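Local structure of ribonucleoside triphosphate reductase (1L1L) at residues S170-I175 and L296-A301; V210-S215 and K247-L252; A301-N306 and H345-S350; T483-R488 and D511-K516; S627-F632 and E662-Q667. The protein reduces ribonucleoside triphosphates to their 2'-deoxy forms with the help of a B12 cofactor, as an allosterically regulated monomeric class II ribonucleotide reductase. All blocks are in the same frame, centred on the assembly; numbering follows the deposited sequence.

Contact 1 of 5, residues S170-I175 and L296-A301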
# COMPACT_ATOMS: atom_id res chain seq x y z
N SER A 170 5.69 -22.73 -10.62
CA SER A 170 6.12 -23.57 -9.52
C SER A 170 5.12 -23.70 -8.38
O SER A 170 5.09 -24.72 -7.69
CB SER A 170 7.45 -23.08 -8.96
OG SER A 170 7.31 -21.78 -8.40
N ASN A 171 4.30 -22.67 -8.15
CA ASN A 171 3.31 -22.76 -7.08
C ASN A 171 2.03 -23.40 -7.63
O ASN A 171 1.45 -24.27 -7.01
CB ASN A 171 2.98 -21.38 -6.47
CG ASN A 171 4.15 -20.75 -5.73
OD1 ASN A 171 4.83 -21.40 -4.93
ND2 ASN A 171 4.38 -19.46 -5.97
N ILE A 172 1.60 -22.96 -8.80
CA ILE A 172 0.38 -23.52 -9.38
C ILE A 172 0.47 -25.04 -9.56
O ILE A 172 -0.52 -25.74 -9.37
CB ILE A 172 0.04 -22.87 -10.73
CG1 ILE A 172 -0.18 -21.36 -10.55
CG2 ILE A 172 -1.22 -23.49 -11.32
CD1 ILE A 172 -1.21 -21.03 -9.50
N SER A 173 1.66 -25.55 -9.88
CA SER A 173 1.83 -26.99 -10.09
C SER A 173 1.66 -27.74 -8.77
O SER A 173 1.42 -28.95 -8.77
CB SER A 173 3.20 -27.30 -10.69
OG SER A 173 4.24 -27.19 -9.73
N GLN A 174 1.79 -27.03 -7.66
CA GLN A 174 1.65 -27.65 -6.34
C GLN A 174 0.19 -27.86 -5.95
O GLN A 174 -0.10 -28.57 -5.00
CB GLN A 174 2.35 -26.80 -5.28
CG GLN A 174 3.85 -26.73 -5.43
CD GLN A 174 4.51 -26.05 -4.24
OE1 GLN A 174 4.36 -26.49 -3.10
NE2 GLN A 174 5.26 -24.98 -4.51
N ILE A 175 -0.71 -27.23 -6.70
CA ILE A 175 -2.13 -27.36 -6.42
C ILE A 175 -2.67 -28.63 -7.10
O ILE A 175 -2.54 -28.79 -8.32
CB ILE A 175 -2.92 -26.14 -6.96
CG1 ILE A 175 -2.41 -24.86 -6.28
CG2 ILE A 175 -4.41 -26.33 -6.70
CD1 ILE A 175 -3.14 -23.61 -6.73
N LEU A 296 -5.76 -26.51 -12.02
CA LEU A 296 -5.89 -25.05 -11.98
C LEU A 296 -4.64 -24.42 -12.60
O LEU A 296 -3.52 -24.88 -12.37
CB LEU A 296 -6.03 -24.57 -10.53
CG LEU A 296 -7.29 -25.00 -9.77
CD1 LEU A 296 -7.20 -24.58 -8.31
CD2 LEU A 296 -8.51 -24.38 -10.43
N THR A 297 -4.85 -23.37 -13.39
CA THR A 297 -3.75 -22.64 -14.03
C THR A 297 -3.48 -21.37 -13.21
O THR A 297 -4.20 -21.09 -12.25
CB THR A 297 -4.10 -22.23 -15.47
OG1 THR A 297 -5.21 -21.32 -15.46
CG2 THR A 297 -4.45 -23.46 -16.32
N ALA A 298 -2.46 -20.62 -13.60
CA ALA A 298 -2.13 -19.38 -12.91
C ALA A 298 -3.26 -18.40 -13.13
O ALA A 298 -3.56 -17.58 -12.27
CB ALA A 298 -0.82 -18.80 -13.44
N VAL A 299 -3.90 -18.50 -14.30
CA VAL A 299 -5.00 -17.62 -14.61
C VAL A 299 -6.17 -17.92 -13.67
O VAL A 299 -6.83 -16.99 -13.19
CB VAL A 299 -5.46 -17.77 -16.08
CG1 VAL A 299 -6.72 -16.97 -16.32
CG2 VAL A 299 -4.36 -17.27 -17.03
N ASP A 300 -6.42 -19.20 -13.42
CA ASP A 300 -7.50 -19.58 -12.52
C ASP A 300 -7.17 -19.12 -11.10
O ASP A 300 -8.02 -18.57 -10.41
CB ASP A 300 -7.69 -21.10 -12.50
CG ASP A 300 -8.10 -21.65 -13.85
OD1 ASP A 300 -8.97 -21.02 -14.51
OD2 ASP A 300 -7.56 -22.70 -14.25
N ALA A 301 -5.94 -19.36 -10.67
CA ALA A 301 -5.51 -18.95 -9.33
C ALA A 301 -5.62 -17.43 -9.16
O ALA A 301 -6.11 -16.95 -8.13
CB ALA A 301 -4.09 -19.41 -9.07
O HOH W 1 -2.47 -26.66 -11.04

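Contact 2 of 5, residues V210-S215 and K247-L252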
# COMPACT_ATOMS: atom_id res chain seq x y z
N VAL A 210 -33.14 -26.08 -1.65
CA VAL A 210 -33.27 -27.51 -1.90
C VAL A 210 -32.19 -28.22 -1.09
O VAL A 210 -31.02 -28.21 -1.46
CB VAL A 210 -33.08 -27.84 -3.39
CG1 VAL A 210 -33.19 -29.34 -3.61
CG2 VAL A 210 -34.12 -27.10 -4.23
N GLN A 211 -32.58 -28.83 0.02
CA GLN A 211 -31.63 -29.53 0.87
C GLN A 211 -31.98 -31.00 1.06
O GLN A 211 -33.12 -31.41 0.86
CB GLN A 211 -31.54 -28.85 2.24
CG GLN A 211 -30.77 -29.65 3.29
CD GLN A 211 -30.69 -28.95 4.63
OE1 GLN A 211 -31.70 -28.50 5.17
NE2 GLN A 211 -29.48 -28.87 5.18
N ASP A 212 -30.97 -31.77 1.44
CA ASP A 212 -31.12 -33.19 1.71
C ASP A 212 -30.13 -33.53 2.81
O ASP A 212 -29.19 -32.77 3.07
CB ASP A 212 -30.87 -34.02 0.44
CG ASP A 212 -29.48 -33.82 -0.14
OD1 ASP A 212 -28.49 -34.19 0.53
OD2 ASP A 212 -29.37 -33.30 -1.27
N ALA A 213 -30.34 -34.67 3.46
CA ALA A 213 -29.49 -35.11 4.57
C ALA A 213 -27.97 -35.06 4.33
O ALA A 213 -27.21 -34.77 5.25
CB ALA A 213 -29.90 -36.52 4.99
N ASP A 214 -27.54 -35.35 3.10
CA ASP A 214 -26.12 -35.39 2.76
C ASP A 214 -25.42 -34.04 2.54
O ASP A 214 -24.19 -33.97 2.52
CB ASP A 214 -25.92 -36.28 1.53
CG ASP A 214 -24.47 -36.35 1.09
OD1 ASP A 214 -23.60 -36.70 1.92
OD2 ASP A 214 -24.20 -36.05 -0.10
N SER A 215 -26.19 -32.97 2.38
CA SER A 215 -25.62 -31.65 2.15
C SER A 215 -24.77 -31.13 3.31
O SER A 215 -25.03 -31.42 4.47
CB SER A 215 -26.73 -30.64 1.87
OG SER A 215 -27.37 -30.91 0.64
N LYS A 247 -18.25 -35.41 -0.33
CA LYS A 247 -19.49 -34.64 -0.33
C LYS A 247 -19.39 -33.52 -1.36
O LYS A 247 -18.43 -32.76 -1.36
CB LYS A 247 -19.75 -34.07 1.06
CG LYS A 247 -19.96 -35.12 2.12
CD LYS A 247 -19.96 -34.50 3.51
CE LYS A 247 -20.21 -35.55 4.59
NZ LYS A 247 -21.53 -36.22 4.42
N GLN A 248 -20.39 -33.42 -2.23
CA GLN A 248 -20.40 -32.39 -3.27
C GLN A 248 -21.63 -31.50 -3.19
O GLN A 248 -22.07 -30.94 -4.19
CB GLN A 248 -20.33 -33.05 -4.65
CG GLN A 248 -19.20 -34.07 -4.79
CD GLN A 248 -19.18 -34.74 -6.16
OE1 GLN A 248 -18.78 -35.90 -6.28
NE2 GLN A 248 -19.59 -34.00 -7.19
N LYS A 249 -22.20 -31.38 -1.99
CA LYS A 249 -23.37 -30.55 -1.79
C LYS A 249 -23.10 -29.58 -0.65
O LYS A 249 -23.04 -29.97 0.51
CB LYS A 249 -24.58 -31.42 -1.47
CG LYS A 249 -25.00 -32.33 -2.62
CD LYS A 249 -26.28 -33.11 -2.30
CE LYS A 249 -26.72 -33.95 -3.49
NZ LYS A 249 -28.00 -34.69 -3.24
N LEU A 250 -22.94 -28.31 -1.00
CA LEU A 250 -22.66 -27.28 -0.01
C LEU A 250 -23.75 -26.21 0.06
O LEU A 250 -24.21 -25.70 -0.96
CB LEU A 250 -21.32 -26.61 -0.30
CG LEU A 250 -20.92 -25.47 0.64
CD1 LEU A 250 -20.99 -25.97 2.08
CD2 LEU A 250 -19.52 -24.96 0.30
N ILE A 251 -24.16 -25.89 1.28
CA ILE A 251 -25.17 -24.87 1.50
C ILE A 251 -24.61 -23.86 2.50
O ILE A 251 -24.44 -24.17 3.67
CB ILE A 251 -26.45 -25.47 2.10
CG1 ILE A 251 -26.96 -26.61 1.23
CG2 ILE A 251 -27.51 -24.37 2.23
CD1 ILE A 251 -28.10 -27.41 1.85
N LEU A 252 -24.32 -22.65 2.02
CA LEU A 252 -23.79 -21.60 2.89
C LEU A 252 -24.92 -20.63 3.22
O LEU A 252 -25.53 -20.03 2.33
CB LEU A 252 -22.63 -20.87 2.19
CG LEU A 252 -21.38 -21.72 1.94
CD1 LEU A 252 -20.33 -20.90 1.20
CD2 LEU A 252 -20.82 -22.23 3.26

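Contact 3 of 5, residues A301-N306 and H345-S350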
# COMPACT_ATOMS: atom_id res chain seq x y z
N ALA A 301 -5.94 -19.36 -10.67
CA ALA A 301 -5.51 -18.95 -9.33
C ALA A 301 -5.62 -17.43 -9.16
O ALA A 301 -6.11 -16.95 -8.13
CB ALA A 301 -4.09 -19.41 -9.07
N ALA A 302 -5.16 -16.69 -10.17
CA ALA A 302 -5.22 -15.23 -10.13
C ALA A 302 -6.67 -14.75 -10.22
O ALA A 302 -7.04 -13.76 -9.59
CB ALA A 302 -4.39 -14.62 -11.27
N ASP A 303 -7.51 -15.44 -11.01
CA ASP A 303 -8.91 -15.04 -11.11
C ASP A 303 -9.60 -15.15 -9.73
O ASP A 303 -10.37 -14.28 -9.35
CB ASP A 303 -9.68 -15.92 -12.11
CG ASP A 303 -9.61 -15.39 -13.54
OD1 ASP A 303 -9.46 -14.15 -13.73
OD2 ASP A 303 -9.73 -16.21 -14.49
N ILE A 304 -9.33 -16.22 -9.00
CA ILE A 304 -9.94 -16.40 -7.70
C ILE A 304 -9.49 -15.25 -6.79
O ILE A 304 -10.31 -14.63 -6.12
CB ILE A 304 -9.56 -17.77 -7.09
CG1 ILE A 304 -10.31 -18.88 -7.85
CG2 ILE A 304 -9.92 -17.82 -5.62
CD1 ILE A 304 -9.88 -20.29 -7.45
N CYS A 305 -8.19 -14.96 -6.78
CA CYS A 305 -7.67 -13.85 -5.95
C CYS A 305 -8.32 -12.54 -6.36
O CYS A 305 -8.66 -11.71 -5.50
CB CYS A 305 -6.16 -13.73 -6.10
SG CYS A 305 -5.27 -15.05 -5.32
N ASN A 306 -8.51 -12.35 -7.66
CA ASN A 306 -9.13 -11.14 -8.16
C ASN A 306 -10.59 -11.04 -7.73
O ASN A 306 -11.06 -9.96 -7.39
CB ASN A 306 -9.08 -11.08 -9.69
CG ASN A 306 -7.67 -10.91 -10.24
OD1 ASN A 306 -7.48 -10.81 -11.46
ND2 ASN A 306 -6.66 -10.88 -9.35
N HIS A 345 -14.90 -7.21 -15.55
CA HIS A 345 -15.60 -7.94 -14.50
C HIS A 345 -14.82 -8.16 -13.21
O HIS A 345 -15.40 -8.16 -12.12
CB HIS A 345 -16.11 -9.29 -15.02
CG HIS A 345 -16.97 -10.03 -14.04
ND1 HIS A 345 -16.46 -10.94 -13.14
CD2 HIS A 345 -18.30 -9.98 -13.81
CE1 HIS A 345 -17.44 -11.42 -12.40
NE2 HIS A 345 -18.57 -10.86 -12.79
N HIS A 346 -13.51 -8.37 -13.30
CA HIS A 346 -12.74 -8.59 -12.07
C HIS A 346 -11.22 -8.56 -12.17
O HIS A 346 -10.55 -8.30 -11.17
CB HIS A 346 -13.14 -9.93 -11.44
CG HIS A 346 -12.79 -11.13 -12.27
ND1 HIS A 346 -13.57 -11.56 -13.31
CD2 HIS A 346 -11.73 -11.97 -12.21
CE1 HIS A 346 -13.02 -12.63 -13.86
NE2 HIS A 346 -11.90 -12.90 -13.21
N ARG A 347 -10.67 -8.81 -13.36
CA ARG A 347 -9.22 -8.82 -13.49
C ARG A 347 -8.56 -7.47 -13.26
O ARG A 347 -7.33 -7.36 -13.20
CB ARG A 347 -8.82 -9.42 -14.84
CG ARG A 347 -9.19 -10.89 -14.91
CD ARG A 347 -8.74 -11.55 -16.20
NE ARG A 347 -9.11 -12.96 -16.22
CZ ARG A 347 -9.05 -13.73 -17.31
NH1 ARG A 347 -8.63 -13.22 -18.45
NH2 ARG A 347 -9.43 -15.00 -17.24
N TRP A 348 -9.38 -6.45 -13.12
CA TRP A 348 -8.87 -5.12 -12.84
C TRP A 348 -8.35 -5.10 -11.40
O TRP A 348 -7.55 -4.24 -11.04
CB TRP A 348 -9.97 -4.08 -12.98
CG TRP A 348 -11.19 -4.41 -12.15
CD1 TRP A 348 -12.30 -5.11 -12.55
CD2 TRP A 348 -11.40 -4.07 -10.77
NE1 TRP A 348 -13.19 -5.23 -11.50
CE2 TRP A 348 -12.66 -4.60 -10.40
CE3 TRP A 348 -10.65 -3.37 -9.81
CZ2 TRP A 348 -13.19 -4.45 -9.11
CZ3 TRP A 348 -11.18 -3.23 -8.53
CH2 TRP A 348 -12.43 -3.76 -8.19
N ALA A 349 -8.82 -6.06 -10.60
CA ALA A 349 -8.48 -6.18 -9.17
C ALA A 349 -7.00 -6.24 -8.79
O ALA A 349 -6.61 -5.86 -7.67
CB ALA A 349 -9.21 -7.38 -8.57
N SER A 350 -6.16 -6.73 -9.70
CA SER A 350 -4.73 -6.81 -9.44
C SER A 350 -3.92 -6.24 -10.59
O SER A 350 -4.43 -6.07 -11.69
CB SER A 350 -4.31 -8.26 -9.22
OG SER A 350 -4.32 -9.00 -10.45
O HOH W 2 -5.54 -10.03 -13.15

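Contact 4 of 5, residues T483-R488 and D511-K516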
# COMPACT_ATOMS: atom_id res chain seq x y z
N THR A 483 17.10 21.38 -4.48
CA THR A 483 17.40 22.48 -3.59
C THR A 483 18.84 22.39 -3.13
O THR A 483 19.66 23.27 -3.42
CB THR A 483 16.47 22.43 -2.36
OG1 THR A 483 15.11 22.51 -2.79
CG2 THR A 483 16.76 23.59 -1.40
N ARG A 484 19.15 21.30 -2.44
CA ARG A 484 20.48 21.08 -1.89
C ARG A 484 21.62 20.91 -2.90
O ARG A 484 22.78 21.13 -2.55
CB ARG A 484 20.43 19.88 -0.95
CG ARG A 484 21.41 19.97 0.20
CD ARG A 484 21.03 19.01 1.31
NE ARG A 484 22.01 19.03 2.40
CZ ARG A 484 22.01 18.17 3.41
NH1 ARG A 484 21.09 17.22 3.48
NH2 ARG A 484 22.95 18.24 4.34
N LEU A 485 21.32 20.54 -4.14
CA LEU A 485 22.36 20.35 -5.14
C LEU A 485 22.34 21.39 -6.26
O LEU A 485 23.36 21.68 -6.88
CB LEU A 485 22.24 18.96 -5.77
CG LEU A 485 22.39 17.70 -4.92
CD1 LEU A 485 22.14 16.48 -5.80
CD2 LEU A 485 23.78 17.64 -4.30
N GLY A 486 21.16 21.95 -6.52
CA GLY A 486 21.02 22.93 -7.57
C GLY A 486 20.70 22.25 -8.89
O GLY A 486 20.35 22.91 -9.87
N ASN A 487 20.82 20.93 -8.92
CA ASN A 487 20.54 20.16 -10.13
C ASN A 487 20.02 18.77 -9.78
O ASN A 487 19.95 18.40 -8.62
CB ASN A 487 21.82 20.02 -10.97
CG ASN A 487 22.97 19.42 -10.18
OD1 ASN A 487 23.54 20.06 -9.31
ND2 ASN A 487 23.29 18.16 -10.48
N ARG A 488 19.66 18.00 -10.81
CA ARG A 488 19.14 16.65 -10.61
C ARG A 488 20.27 15.63 -10.46
O ARG A 488 21.31 15.74 -11.12
CB ARG A 488 18.23 16.28 -11.77
CG ARG A 488 17.07 17.26 -11.94
CD ARG A 488 16.05 16.74 -12.93
NE ARG A 488 16.62 16.52 -14.25
CZ ARG A 488 16.95 17.48 -15.09
NH1 ARG A 488 16.76 18.76 -14.76
NH2 ARG A 488 17.46 17.18 -16.28
N ASP A 511 25.63 12.99 -9.48
CA ASP A 511 26.24 14.05 -8.71
C ASP A 511 26.77 13.35 -7.47
O ASP A 511 26.00 12.94 -6.60
CB ASP A 511 25.18 15.09 -8.34
CG ASP A 511 25.79 16.38 -7.85
OD1 ASP A 511 26.53 16.35 -6.83
OD2 ASP A 511 25.54 17.43 -8.49
N LYS A 512 28.09 13.19 -7.39
CA LYS A 512 28.74 12.51 -6.28
C LYS A 512 28.37 13.04 -4.90
O LYS A 512 28.57 12.36 -3.89
CB LYS A 512 30.26 12.56 -6.48
CG LYS A 512 30.72 11.92 -7.80
CD LYS A 512 32.25 11.88 -7.95
CE LYS A 512 32.87 13.26 -8.21
NZ LYS A 512 32.84 14.17 -7.01
N ARG A 513 27.84 14.26 -4.84
CA ARG A 513 27.42 14.85 -3.57
C ARG A 513 26.23 14.04 -3.06
O ARG A 513 26.13 13.74 -1.87
CB ARG A 513 27.01 16.32 -3.77
CG ARG A 513 28.16 17.29 -4.06
CD ARG A 513 27.64 18.70 -4.39
NE ARG A 513 26.91 18.73 -5.65
CZ ARG A 513 26.19 19.76 -6.09
NH1 ARG A 513 26.08 20.87 -5.37
NH2 ARG A 513 25.56 19.68 -7.26
N ALA A 514 25.33 13.67 -3.98
CA ALA A 514 24.13 12.90 -3.62
C ALA A 514 24.45 11.56 -2.96
O ALA A 514 23.77 11.13 -2.04
CB ALA A 514 23.28 12.68 -4.86
N ILE A 515 25.49 10.89 -3.45
CA ILE A 515 25.90 9.61 -2.90
C ILE A 515 26.20 9.71 -1.41
O ILE A 515 25.72 8.90 -0.60
CB ILE A 515 27.15 9.08 -3.62
CG1 ILE A 515 26.83 8.81 -5.09
CG2 ILE A 515 27.66 7.83 -2.94
CD1 ILE A 515 28.03 8.42 -5.92
N LYS A 516 26.99 10.71 -1.04
CA LYS A 516 27.35 10.89 0.36
C LYS A 516 26.16 11.18 1.26
O LYS A 516 26.01 10.56 2.31
CB LYS A 516 28.38 12.02 0.50
CG LYS A 516 28.97 12.10 1.90
CD LYS A 516 29.59 10.76 2.28
CE LYS A 516 29.99 10.71 3.75
NZ LYS A 516 30.54 9.37 4.11

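Contact 5 of 5, residues S627-F632 and E662-Q667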
# COMPACT_ATOMS: atom_id res chain seq x y z
N SER A 627 13.25 12.51 -19.51
CA SER A 627 13.44 11.38 -20.40
C SER A 627 13.31 10.04 -19.69
O SER A 627 13.60 9.92 -18.50
CB SER A 627 14.80 11.46 -21.09
OG SER A 627 15.82 11.07 -20.19
N ILE A 628 12.89 9.02 -20.43
CA ILE A 628 12.75 7.70 -19.83
C ILE A 628 14.13 7.23 -19.35
O ILE A 628 14.25 6.64 -18.28
CB ILE A 628 12.15 6.69 -20.85
CG1 ILE A 628 11.94 5.33 -20.18
CG2 ILE A 628 13.04 6.59 -22.09
CD1 ILE A 628 11.29 4.29 -21.09
N ALA A 629 15.17 7.53 -20.12
CA ALA A 629 16.52 7.13 -19.73
C ALA A 629 16.91 7.71 -18.38
O ALA A 629 17.53 7.03 -17.54
CB ALA A 629 17.53 7.57 -20.79
N GLU A 630 16.56 8.97 -18.15
CA GLU A 630 16.91 9.60 -16.87
C GLU A 630 16.11 9.04 -15.70
O GLU A 630 16.61 8.98 -14.58
CB GLU A 630 16.70 11.12 -16.94
CG GLU A 630 17.29 11.81 -15.72
CD GLU A 630 17.09 13.31 -15.73
OE1 GLU A 630 16.98 13.88 -16.83
OE2 GLU A 630 17.07 13.90 -14.63
N GLN A 631 14.86 8.65 -15.94
CA GLN A 631 14.05 8.09 -14.86
C GLN A 631 14.65 6.75 -14.41
O GLN A 631 14.72 6.48 -13.22
CB GLN A 631 12.60 7.91 -15.33
CG GLN A 631 11.89 9.24 -15.56
CD GLN A 631 10.43 9.08 -15.95
OE1 GLN A 631 9.62 8.55 -15.19
NE2 GLN A 631 10.09 9.56 -17.14
N PHE A 632 15.07 5.92 -15.37
CA PHE A 632 15.70 4.64 -15.03
C PHE A 632 16.95 4.90 -14.18
O PHE A 632 17.13 4.29 -13.12
CB PHE A 632 16.09 3.89 -16.30
CG PHE A 632 15.07 2.89 -16.77
CD1 PHE A 632 15.11 1.58 -16.31
CD2 PHE A 632 14.09 3.26 -17.68
CE1 PHE A 632 14.18 0.63 -16.76
CE2 PHE A 632 13.16 2.32 -18.14
CZ PHE A 632 13.21 1.01 -17.68
N GLU A 662 12.46 -1.61 -24.17
CA GLU A 662 13.15 -2.90 -24.13
C GLU A 662 14.63 -2.70 -23.85
O GLU A 662 15.23 -3.44 -23.08
CB GLU A 662 12.99 -3.65 -25.47
CG GLU A 662 13.26 -5.15 -25.32
CD GLU A 662 13.87 -5.78 -26.55
OE1 GLU A 662 13.30 -5.65 -27.66
OE2 GLU A 662 14.94 -6.43 -26.41
N SER A 663 15.21 -1.67 -24.48
CA SER A 663 16.63 -1.34 -24.33
C SER A 663 17.02 -1.01 -22.89
O SER A 663 18.03 -1.49 -22.38
CB SER A 663 16.99 -0.14 -25.21
OG SER A 663 16.51 -0.29 -26.54
N LEU A 664 16.22 -0.16 -22.25
CA LEU A 664 16.51 0.23 -20.89
C LEU A 664 16.29 -0.91 -19.91
O LEU A 664 17.03 -1.05 -18.94
CB LEU A 664 15.68 1.47 -20.51
CG LEU A 664 16.22 2.72 -21.22
CD1 LEU A 664 15.17 3.82 -21.24
CD2 LEU A 664 17.50 3.18 -20.52
N LEU A 665 15.26 -1.73 -20.13
CA LEU A 665 15.03 -2.86 -19.25
C LEU A 665 16.26 -3.77 -19.29
O LEU A 665 16.73 -4.28 -18.26
CB LEU A 665 13.78 -3.64 -19.67
CG LEU A 665 12.45 -2.93 -19.36
CD1 LEU A 665 11.29 -3.59 -20.10
CD2 LEU A 665 12.23 -2.95 -17.84
N ARG A 666 16.80 -3.98 -20.49
CA ARG A 666 17.98 -4.83 -20.62
C ARG A 666 19.17 -4.15 -19.96
O ARG A 666 19.92 -4.78 -19.20
CB ARG A 666 18.29 -5.10 -22.10
CG ARG A 666 17.22 -5.90 -22.83
CD ARG A 666 17.80 -6.61 -24.06
NE ARG A 666 18.60 -5.71 -24.89
CZ ARG A 666 18.11 -4.75 -25.66
NH1 ARG A 666 16.80 -4.56 -25.72
NH2 ARG A 666 18.92 -3.98 -26.37
N GLN A 667 19.34 -2.86 -20.22
CA GLN A 667 20.47 -2.14 -19.65
C GLN A 667 20.58 -2.26 -18.13
O GLN A 667 21.68 -2.43 -17.61
CB GLN A 667 20.43 -0.66 -20.03
CG GLN A 667 21.74 0.05 -19.73
CD GLN A 667 21.71 1.53 -20.04
OE1 GLN A 667 21.05 1.97 -20.98
NE2 GLN A 667 22.47 2.30 -19.27

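Contact 1 of 5, residues S170-I175 and L296-A301
Ile172, on the short helix 169-172, packs its side chain against the N-terminal turn of helix 298-313, a turn closed by a capping box between Thr297 and Asp300. Its two branches, the CG1-CD1 arm and the CG2 methyl, meet different parts of the turn. CG1 lies over the start of the helix, 3.6 Å from Ala298 CA, and carries CD1 onward to Ala301 CB at 3.3 Å, tighter than a usual carbon-carbon contact. The gamma methyl CG2, anti to the backbone N, lies 3.6 Å from Thr297 C. Farther along, Ile175 CG2 meets Leu296 CD1 at 3.7 Å, the two side chains crossing at about a right angle. A type I turn from Ile172 to Ile175 brings both isoleucines to the same partner segment.

Polar contact across the interface is indirect: water 1 lies between Ile172 O and Leu296 O, within hydrogen-bonding distance of both, though further acceptors nearby compete for its two protons. Leu288 of helix 275-289 also touches Leu296. Behind the first shell, the capping box fixes the helix start that receives Ile172. Lys291 adds a salt bridge to the Asp300 carboxylate, and Asp300 N gives a hydrogen bond to Thr297 OG1. The box is closed by Thr297 N, which gives its N-H to Asp300 OD2 at 2.9 Å, on the anti side and 25° out of the carboxylate plane.

Contact 2 of 5, residues V210-S215 and K247-L252
Lys249 and Asp212 form the shorter of two salt bridges between the 210-215 loop and residues 247-249, at and just before the start of strand 249-253; Lys249 NZ is 2.8 Å from Asp212 OD2. The ammonium comes from above the carboxylate plane, 47° out of it, at the end of an extended lysine chain that crosses the aspartate. Asp212 CG sits between its backbone N and carbonyl carbon (chi1 59°), which lets OD1 turn back into the type I turn and take weak bonds from the backbone N of Asp214 and Ser215. The second bridge is weak: Lys247 NZ, brought round by a bend at its last torsion, stands 3.3 Å from Asp214 OD1.

Beneath the charges, Ser215 OG lies 3.5 Å from Lys249 CB. Ile251 CD1 reaches Ser215 CB at 3.5 Å and Gln211 CB at 3.7 Å. Ser215 leads into strand 216-219, where Ile216 pairs with Lys249 and Ile251 through backbone hydrogen bonds in a three-stranded parallel sheet of this reductase family's insertion domain. The isoleucine is buried while the ion pairs lie toward the surface, so solvent probably weakens their attraction and the turn rests on apolar packing as well as charge.

Contact 3 of 5, residues A301-N306 and H345-S350
Asp303, on helix 298-313, accepts three hydrogen bonds from His346 and Arg347. Two belong to a side-on salt bridge with Arg347: NE gives to OD1 of Asp303 at 2.8 Å and NH2 to OD2 at 3.0 Å. Both use syn lone pairs, with carboxylate and guanidinium only 16° from coplanar; Arg347 NH1 turns instead to Met336 O. The third comes from His346 NE2, 2.8 Å from Asp303 OD1 but 68° out of the carboxylate plane, with His346 CG set between its backbone N and carbonyl carbon (chi1 65°).

The remaining polar links gather at Asn306. Its ND2 bonds weakly to Ser350 OG, a hydroxyl also bonded to Asn352. Water 2 sits among Asn306 OD1, Arg347 O and Ser350 OG and can donate to two at a time.

In van der Waals contact alongside, Ala349 CB rests 3.4 Å from Asn306 O, and Asn306 CB meets the His346 ring edge.

With two donors on OD1 and one on OD2, this buried carboxylate is held in orientation and its charge probably well compensated.

Contact 4 of 5, residues T483-R488 and D511-K516
An N-cap begins helix 512-536 here: Asp511 OD1 accepts from Arg513 N, and the capping carboxylate is tied to the turn that ends helix 477-485. Arg513 folds back over its own cap, giving NE to Asp511 OD1 at 2.7 Å and NH2 to Asp511 OD2 at 2.6 Å, a side-on grip made possible by a bend at chi3 (-68°). Its NH2 also reaches across to Leu485 O at 3.0 Å, the carbonyl just before Gly486 breaks the helix. Asn487 ND2 completes the link, bonding Asp511 OD2 at 3.1 Å through the anti lone pair, with the acceptor in the amide plane. Leu485 CD2 lies over one face of the Arg513 guanidinium, 3.6 Å above its plane and near its rim, and also touches Arg513 CB; Leu485 CD1 lies 4.1 Å from Ala514 CB.

Along the chain, strands 490-497 and 504-510 connect the two segments, and Asp511 pairs by its backbone with Val489. Ala514 also touches Phe637 of helix 628-641, and Met517, farther along helix 512-536, packs on Leu485.

Contact 5 of 5, residues S627-F632 and E662-Q667
Helices 628-632 and 662-667 run side by side in nearly the same direction, their segment axes 10.6 Å apart at a crossing angle of -21°, with Ala629 and Leu664 nearest in backbone. Leu664 makes most of the contact. Its CB sits over the face of the Phe632 ring, 3.7 Å from the ring centroid and 15° off the normal, a CH-pi contact. The leucine then sends its branches to two neighbours. CD1 reaches Ile628, 3.6 Å from CG2 and about as close to CG1, while CD2 points to Ala629, whose CB is 4.4 Å away. CG1 of Ile628 is anti to the backbone N (chi1 -177°), which leaves CG2 between N and the carbonyl carbon, and both branches face the same leucine methyl.

Leu665 meets the ring differently. Its CD2 comes to the edge, 4.1 Å from Phe632 CZ, so the phenyl group is touched on a face by one leucine and at its rim by the next. The side chains that meet are all apolar, consistent with buried helix-helix packing. The start of the first helix is capped separately: Ser627 OG accepts from Glu630 N at 3.0 Å.

Strand 650-653 lies against this pair through Ile651, which touches Ile628 and Phe632. Strand 674-679 contributes Leu677 to Phe632 and Thr675 to Leu665, and Tyr363 of helix 363-373 packs on Leu665.

From the N terminus, contact 1 closes the first and longest loop, joining helix 169-172 to the start of helix 298-313. Contact 2 lies wholly within that loop and ties the turn before strand 216-219 to strand 249-253 in the insertion domain. Contact 3 follows in series, sharing Ala301 with contact 1 and linking helix 298-313 to the 345-350 segment. Far along the chain, contact 4 joins the end of helix 477-485 to the start of helix 512-536, and contact 5 joins helix 628-641 to helix 661-667; no loops cross. These last two are joined directly by a salt bridge, Arg488 NE to Glu630 OE2 at 2.7 Å, whereas contacts 2 and 4 lie on opposite sides of the chain's centre.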